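Local coordinates for protein UDP-N-acetylglucosamine 3-dehydrogenase (Acidithiobacillus ferrooxidans, PDB 7BVJ) that catalyses the NAD(+)-dependent oxidation of the glucosamine 3-position of UDP-N-acetylglucosamine to a ketone, a step in making the diamino sugar of lipid A, at residues A[17-22]-A[267-273]; A[135-140]-A[169-173]; A[179-183]-A[195-199]. All coordinates share one frame; numbering follows the deposited sequence.

In the fold
Contact 1 ties helix 13-25 of the NAD-binding Rossmann domain to helix 268-282, late in the chain. Contacts 2 and 3 belong to the C-terminal domain and both reach its mixed sheet. Their centres are about 16 Å apart, and each is over 25 Å from the centre of contact 1, beyond the centre of the chain. All three are partly buried. Contact 1 mixes aliphatic and aromatic packing inside with one salt bridge at its exposed end. Contact 2 sets a helix end against the start of a strand, mostly by apolar touches. Contact 3 is backbone pairing at the sheet edge, with one face covered by helices, where Ala197 and Met199 are buried, and the other carrying exposed residues.

Contact 1: residues A[17-22]-A[267-273]; sequences FHAQKY and DALAAEI
Leu269 and Ile273 of helix 268-282 each place a methyl group over a ring of helix 13-25. Leu269 CD1 lies 3.8 Å from the centroid of the His18 ring, over its face and shifted toward the rim. The two side chains cross at about a right angle. Ile273 CG2 takes the same kind of place over Tyr22, 3.9 Å from its ring centroid. Both are CH-pi contacts. The other Leu269 methyl, CD2, meets Phe17 CB at 3.6 Å. Ile273 CD1 reaches Lys21 CB at 3.7 Å and also lies near His18 O. The helix segments cross at -62°.

Lys21 runs from this apolar patch to a charge. Its CG packs against Leu269 CG. The chain bends at chi2 (-31°) and carries Lys21 CE to 3.1 Å from Asp267 OD2. Lys21 NZ is 3.5 Å from Asp267 OD2, a long salt bridge. Asp267 is also the N-cap of helix 268-282. Its OD1 accepts from Ala270 N at 3.3 Å, with the donor above the carboxylate plane.

The rings are fixed at their polar ends by the Rossmann core. His18 ND1 and Tyr22 OH both bond Ser65 OG, and His18 NE2 bonds Glu90 OE1. Phe17 packs edge-to-face on His13, which binds NAD(+).

The contact therefore joins the helix that begins within the glycine-rich GxGxxG stretch to a helix far along the chain. Its buried part relies on methyl-to-ring packing. At the exposed end, the Asp267 carboxylate probably offsets both the partial positive charge of the helix start and the Lys21 ammonium.

Contact 2: residues A[135-140]-A[169-173]; sequences GAPRYL and TLLLT
The pyrrolidine ring of Pro137 meets the last turn of helix 157-173 through its CD and CG atoms. Pro137 CD lies 3.9 Å from Leu172 CB and 3.6 Å from Leu172 O, while Pro137 CG is near both Leu172 CB and Thr173 CG2. The Pro137 and Leu172 side chains cross at about a right angle. This is helix-on-sheet packing in the Gfo/Idh/MocA C-terminal domain, where the helix end rests against the lead-in to strand 139-147. That strand opens with a classic beta bulge, Arg138 and Tyr139 both facing Phe225.

Ala136 adds a backbone contact: its CA points a C-H at Leu172 O, 3.6 Å away. Its CB lies against the backbone of Thr173.

Further into the sheet, Leu140 takes over. Its CG sits anti to the carbonyl carbon (chi1 -44°), and CD2 comes to 3.6 Å from Thr169 OG1. That hydroxyl is bonded to Asp165 O, one turn back in the helix. Leu140 CD2 is also loosely against Leu172 CD1. Ile224 of strand 219-225 touches both Pro137 and Leu172.

Thr169 O is gripped from opposite faces of its carbonyl plane, by Thr173 N at 3.0 Å and by Thr173 OG1 at 2.6 Å.

Contact 3: residues A[179-183]-A[195-199]; sequences DVRAV and ATAWM
Trp198 O accepts a hydrogen bond from Arg181 N at 3.0 Å. A water also hydrogen-bonds Trp198 O, at 3.0 Å, and reaches the Asp179 carboxylate. Arg181 and Trp198 form a hydrogen-bonded pair of the antiparallel beta hairpin made by strands 177-185 and 194-201. The return bond, from Trp198 N to Arg181 O, is 2.8 Å long and close to straight (169°). Val183 and Thr196 make the next such pair. Val183 N bonds Thr196 O at 2.9 Å, nearly in line with the C=O bond. Thr196 N bonds Val183 O at 3.0 Å.

Ala182 with Ala197 stands between these two pairs, and Val180 with Met199 on the far side of Arg181-Trp198. Both are non-hydrogen-bonded pairs. Here CA-H groups approach carbonyl oxygens. Ala182 CA, for example, is 3.2 Å from Thr196 O. Ala182 CA and Ala197 CA are 4.1 Å apart, the closest of the four pairs, consistent with their small side chains.

The two faces of the hairpin differ. Val180, Ala182, Ala197 and Met199 turn to the helical side. Val180 and Ala182 touch helix 290-312, and Ala197 touches Met162 of helix 157-173. Met199 reaches both helices, at Ala299 and Leu166. Its CG is anti to the backbone N (chi1 -175°), which carries the thioether away from the strand.

Arg181, Val183, Thr196 and Trp198 project from the other face. The ends of Arg181 and Trp198 lead away from the partner strand. Strand 177-185 is outermost in this sheet within the chain, while strand 194-201 also pairs with strand 206-215.

Arg181 turns its guanidinium back along its own strand. The carboxylate carbon of Asp179 lies at the guanidinium edge, in its plane. Their salt bridge includes a weak hydrogen bond from Arg181 NH1 to Asp179 OD2, at 3.1 Å.

Contact 1: residues A[17-22]-A[267-273]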
# COMPACT_ATOMS: atom_id res chain seq x y z
N PHE A 17 8.82 4.17 -12.04
CA PHE A 17 7.40 4.37 -12.36
C PHE A 17 6.85 5.62 -11.69
O PHE A 17 6.10 6.39 -12.30
CB PHE A 17 6.58 3.14 -11.96
CG PHE A 17 6.91 1.90 -12.74
CD1 PHE A 17 7.36 0.76 -12.11
CD2 PHE A 17 6.78 1.88 -14.12
CE1 PHE A 17 7.68 -0.38 -12.83
CE2 PHE A 17 7.10 0.75 -14.85
CZ PHE A 17 7.55 -0.38 -14.21
N HIS A 18 7.21 5.82 -10.41
CA HIS A 18 6.85 7.08 -9.75
C HIS A 18 7.30 8.27 -10.58
O HIS A 18 6.55 9.24 -10.78
CB HIS A 18 7.47 7.18 -8.37
CG HIS A 18 6.73 6.47 -7.29
ND1 HIS A 18 6.15 7.13 -6.23
CD2 HIS A 18 6.55 5.15 -7.05
CE1 HIS A 18 5.63 6.25 -5.40
NE2 HIS A 18 5.85 5.04 -5.88
N ALA A 19 8.55 8.22 -11.06
CA ALA A 19 9.12 9.33 -11.82
C ALA A 19 8.37 9.56 -13.13
O ALA A 19 8.12 10.71 -13.52
CB ALA A 19 10.61 9.07 -12.09
N GLN A 20 8.00 8.47 -13.82
CA GLN A 20 7.21 8.60 -15.05
C GLN A 20 5.90 9.32 -14.78
O GLN A 20 5.50 10.22 -15.53
CB GLN A 20 6.93 7.23 -15.68
CG GLN A 20 8.17 6.45 -16.12
CD GLN A 20 7.86 5.10 -16.74
OE1 GLN A 20 6.73 4.60 -16.64
NE2 GLN A 20 8.85 4.49 -17.38
N LYS A 21 5.21 8.95 -13.69
CA LYS A 21 3.94 9.60 -13.37
C LYS A 21 4.14 11.09 -13.11
O LYS A 21 3.41 11.95 -13.65
CB LYS A 21 3.27 8.94 -12.15
CG LYS A 21 3.05 7.44 -12.25
CD LYS A 21 2.82 6.99 -13.69
CE LYS A 21 1.94 5.77 -13.76
NZ LYS A 21 2.73 4.53 -13.94
N TYR A 22 5.12 11.43 -12.26
CA TYR A 22 5.33 12.84 -11.94
C TYR A 22 5.65 13.63 -13.20
O TYR A 22 5.20 14.77 -13.34
CB TYR A 22 6.45 13.00 -10.93
CG TYR A 22 6.09 12.72 -9.48
CD1 TYR A 22 5.25 13.57 -8.76
CD2 TYR A 22 6.65 11.64 -8.81
CE1 TYR A 22 4.96 13.33 -7.43
CE2 TYR A 22 6.35 11.39 -7.48
CZ TYR A 22 5.51 12.23 -6.80
OH TYR A 22 5.21 11.98 -5.48
N ASP A 267 -4.87 3.66 -14.00
CA ASP A 267 -3.51 3.67 -13.49
C ASP A 267 -3.54 3.95 -11.99
O ASP A 267 -3.85 5.06 -11.56
CB ASP A 267 -2.70 4.73 -14.22
CG ASP A 267 -1.20 4.47 -14.16
OD1 ASP A 267 -0.68 4.05 -13.10
OD2 ASP A 267 -0.54 4.70 -15.20
N ALA A 268 -3.23 2.94 -11.17
CA ALA A 268 -3.34 3.12 -9.73
C ALA A 268 -2.26 4.07 -9.19
O ALA A 268 -2.54 4.92 -8.35
CB ALA A 268 -3.25 1.75 -9.03
N LEU A 269 -1.03 3.93 -9.67
CA LEU A 269 0.04 4.76 -9.14
C LEU A 269 -0.10 6.21 -9.58
O LEU A 269 0.14 7.14 -8.80
CB LEU A 269 1.39 4.16 -9.56
CG LEU A 269 2.63 4.99 -9.22
CD1 LEU A 269 2.78 5.09 -7.71
CD2 LEU A 269 3.88 4.43 -9.87
N ALA A 270 -0.52 6.44 -10.83
CA ALA A 270 -0.89 7.79 -11.26
C ALA A 270 -1.99 8.36 -10.37
O ALA A 270 -1.95 9.54 -10.01
CB ALA A 270 -1.34 7.79 -12.72
N ALA A 271 -3.01 7.55 -10.05
CA ALA A 271 -4.10 8.02 -9.19
C ALA A 271 -3.58 8.42 -7.82
O ALA A 271 -3.95 9.47 -7.28
CB ALA A 271 -5.15 6.90 -9.05
N GLU A 272 -2.72 7.59 -7.24
CA GLU A 272 -2.17 7.85 -5.91
C GLU A 272 -1.29 9.11 -5.92
O GLU A 272 -1.34 9.93 -4.99
CB GLU A 272 -1.43 6.57 -5.48
CG GLU A 272 -0.49 6.60 -4.31
CD GLU A 272 0.00 5.18 -3.93
OE1 GLU A 272 -0.48 4.57 -2.95
OE2 GLU A 272 0.87 4.65 -4.64
N ILE A 273 -0.55 9.32 -7.00
CA ILE A 273 0.32 10.49 -7.04
C ILE A 273 -0.50 11.76 -7.26
O ILE A 273 -0.26 12.79 -6.62
CB ILE A 273 1.42 10.30 -8.09
CG1 ILE A 273 2.50 9.39 -7.50
CG2 ILE A 273 2.03 11.65 -8.52
CD1 ILE A 273 3.56 8.93 -8.49

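Contact 2: residues A[135-140]-A[169-173]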
# COMPACT_ATOMS: atom_id res chain seq x y z
N GLY A 135 -20.99 0.02 5.09
CA GLY A 135 -20.61 -0.13 6.48
C GLY A 135 -19.43 -1.06 6.64
O GLY A 135 -18.90 -1.63 5.68
N ALA A 136 -19.01 -1.21 7.89
CA ALA A 136 -17.91 -2.10 8.21
C ALA A 136 -18.28 -3.54 7.89
O ALA A 136 -19.30 -4.05 8.39
CB ALA A 136 -17.54 -1.97 9.69
N PRO A 137 -17.48 -4.25 7.08
CA PRO A 137 -17.72 -5.68 6.91
C PRO A 137 -17.60 -6.41 8.23
O PRO A 137 -16.88 -5.98 9.14
CB PRO A 137 -16.61 -6.12 5.94
CG PRO A 137 -15.61 -5.00 5.97
CD PRO A 137 -16.38 -3.76 6.24
N ARG A 138 -18.30 -7.54 8.32
CA ARG A 138 -18.22 -8.38 9.50
C ARG A 138 -17.12 -9.42 9.39
O ARG A 138 -16.52 -9.80 10.41
CB ARG A 138 -19.56 -9.08 9.75
CG ARG A 138 -20.78 -8.18 9.57
CD ARG A 138 -20.71 -7.01 10.53
NE ARG A 138 -22.02 -6.44 10.83
CZ ARG A 138 -22.20 -5.45 11.69
NH1 ARG A 138 -21.15 -4.91 12.30
NH2 ARG A 138 -23.42 -4.99 11.93
N TYR A 139 -16.82 -9.88 8.17
CA TYR A 139 -15.73 -10.83 7.96
C TYR A 139 -15.00 -10.52 6.66
O TYR A 139 -15.64 -10.22 5.65
CB TYR A 139 -16.30 -12.26 7.95
CG TYR A 139 -15.32 -13.39 7.68
CD1 TYR A 139 -14.22 -13.61 8.50
CD2 TYR A 139 -15.53 -14.25 6.62
CE1 TYR A 139 -13.34 -14.64 8.24
CE2 TYR A 139 -14.67 -15.28 6.36
CZ TYR A 139 -13.57 -15.48 7.17
OH TYR A 139 -12.72 -16.53 6.90
N LEU A 140 -13.66 -10.59 6.67
CA LEU A 140 -12.86 -10.48 5.45
C LEU A 140 -11.92 -11.68 5.33
O LEU A 140 -11.27 -12.07 6.30
CB LEU A 140 -12.02 -9.19 5.38
CG LEU A 140 -12.54 -7.82 5.77
CD1 LEU A 140 -12.44 -7.66 7.27
CD2 LEU A 140 -11.74 -6.74 5.07
N THR A 169 -8.37 -4.03 5.52
CA THR A 169 -9.16 -4.41 6.68
C THR A 169 -9.36 -3.22 7.62
O THR A 169 -10.49 -2.88 8.00
CB THR A 169 -8.45 -5.54 7.41
OG1 THR A 169 -8.44 -6.73 6.59
CG2 THR A 169 -9.11 -5.78 8.75
N LEU A 170 -8.25 -2.59 8.01
CA LEU A 170 -8.37 -1.47 8.95
C LEU A 170 -9.20 -0.34 8.35
O LEU A 170 -9.94 0.33 9.07
CB LEU A 170 -6.99 -0.98 9.39
CG LEU A 170 -6.19 -1.96 10.26
CD1 LEU A 170 -4.75 -1.53 10.37
CD2 LEU A 170 -6.79 -2.13 11.65
N LEU A 171 -9.11 -0.14 7.03
CA LEU A 171 -9.81 0.98 6.41
C LEU A 171 -11.30 0.71 6.27
O LEU A 171 -12.13 1.54 6.64
CB LEU A 171 -9.20 1.29 5.04
CG LEU A 171 -9.80 2.47 4.28
CD1 LEU A 171 -9.34 3.75 4.90
CD2 LEU A 171 -9.42 2.40 2.82
N LEU A 172 -11.65 -0.45 5.73
CA LEU A 172 -13.06 -0.79 5.55
C LEU A 172 -13.78 -0.90 6.88
O LEU A 172 -14.96 -0.56 6.96
CB LEU A 172 -13.19 -2.10 4.78
CG LEU A 172 -12.57 -2.03 3.39
CD1 LEU A 172 -12.78 -3.33 2.65
CD2 LEU A 172 -13.15 -0.86 2.61
N THR A 173 -13.09 -1.35 7.94
CA THR A 173 -13.77 -1.47 9.22
C THR A 173 -13.70 -0.20 10.06
O THR A 173 -14.63 0.08 10.83
CB THR A 173 -13.18 -2.63 10.04
OG1 THR A 173 -11.76 -2.44 10.17
CG2 THR A 173 -13.50 -3.98 9.35

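Contact 3: residues A[179-183]-A[195-199]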
# COMPACT_ATOMS: atom_id res chain seq x y z
N ASP A 179 -7.00 -8.87 18.87
CA ASP A 179 -6.32 -10.15 18.97
C ASP A 179 -5.74 -10.47 17.60
O ASP A 179 -6.41 -10.29 16.58
CB ASP A 179 -7.25 -11.28 19.42
CG ASP A 179 -6.54 -12.64 19.53
OD1 ASP A 179 -6.43 -13.38 18.51
OD2 ASP A 179 -6.10 -12.97 20.65
N VAL A 180 -4.50 -10.93 17.58
CA VAL A 180 -3.85 -11.38 16.36
C VAL A 180 -3.25 -12.75 16.62
O VAL A 180 -2.48 -12.93 17.57
CB VAL A 180 -2.78 -10.39 15.87
CG1 VAL A 180 -1.85 -10.03 16.98
CG2 VAL A 180 -1.99 -11.01 14.74
N ARG A 181 -3.63 -13.72 15.81
CA ARG A 181 -3.01 -15.03 15.82
C ARG A 181 -2.56 -15.30 14.40
O ARG A 181 -3.13 -14.75 13.46
CB ARG A 181 -3.96 -16.12 16.30
CG ARG A 181 -4.47 -15.90 17.69
CD ARG A 181 -5.71 -16.73 17.97
NE ARG A 181 -5.47 -17.67 19.05
CZ ARG A 181 -5.40 -17.33 20.34
NH1 ARG A 181 -5.54 -16.05 20.69
NH2 ARG A 181 -5.19 -18.25 21.26
N ALA A 182 -1.54 -16.14 14.25
CA ALA A 182 -0.98 -16.36 12.93
C ALA A 182 -0.23 -17.68 12.90
O ALA A 182 0.16 -18.23 13.95
CB ALA A 182 -0.06 -15.20 12.51
N VAL A 183 -0.05 -18.20 11.69
CA VAL A 183 0.79 -19.35 11.41
C VAL A 183 1.69 -19.00 10.24
O VAL A 183 1.37 -18.13 9.41
CB VAL A 183 -0.01 -20.62 11.09
CG1 VAL A 183 -0.92 -20.96 12.24
CG2 VAL A 183 -0.82 -20.43 9.79
N ALA A 195 2.26 -17.18 5.10
CA ALA A 195 1.73 -16.92 6.42
C ALA A 195 0.23 -16.71 6.30
O ALA A 195 -0.30 -16.39 5.23
CB ALA A 195 2.40 -15.72 7.10
N THR A 196 -0.46 -16.93 7.41
CA THR A 196 -1.89 -16.69 7.48
C THR A 196 -2.17 -16.14 8.86
O THR A 196 -1.72 -16.71 9.87
CB THR A 196 -2.69 -17.96 7.20
OG1 THR A 196 -2.44 -18.35 5.84
CG2 THR A 196 -4.19 -17.72 7.38
N ALA A 197 -2.87 -15.01 8.90
CA ALA A 197 -3.23 -14.35 10.14
C ALA A 197 -4.74 -14.35 10.30
O ALA A 197 -5.50 -14.32 9.33
CB ALA A 197 -2.71 -12.91 10.18
N TRP A 198 -5.15 -14.38 11.57
CA TRP A 198 -6.54 -14.40 12.02
C TRP A 198 -6.64 -13.29 13.06
O TRP A 198 -6.09 -13.41 14.17
CB TRP A 198 -6.90 -15.77 12.60
CG TRP A 198 -8.29 -15.89 13.10
CD1 TRP A 198 -8.77 -15.44 14.30
CD2 TRP A 198 -9.39 -16.51 12.42
NE1 TRP A 198 -10.09 -15.74 14.40
CE2 TRP A 198 -10.50 -16.41 13.27
CE3 TRP A 198 -9.54 -17.15 11.19
CZ2 TRP A 198 -11.76 -16.91 12.93
CZ3 TRP A 198 -10.78 -17.65 10.84
CH2 TRP A 198 -11.88 -17.53 11.71
N MET A 199 -7.26 -12.19 12.66
CA MET A 199 -7.24 -10.93 13.38
C MET A 199 -8.66 -10.61 13.83
O MET A 199 -9.58 -10.61 13.01
CB MET A 199 -6.69 -9.80 12.49
CG MET A 199 -6.51 -8.45 13.18
SD MET A 199 -5.63 -7.18 12.19
CE MET A 199 -3.95 -7.32 12.80
O HOH W 1 -7.93 -13.07 16.51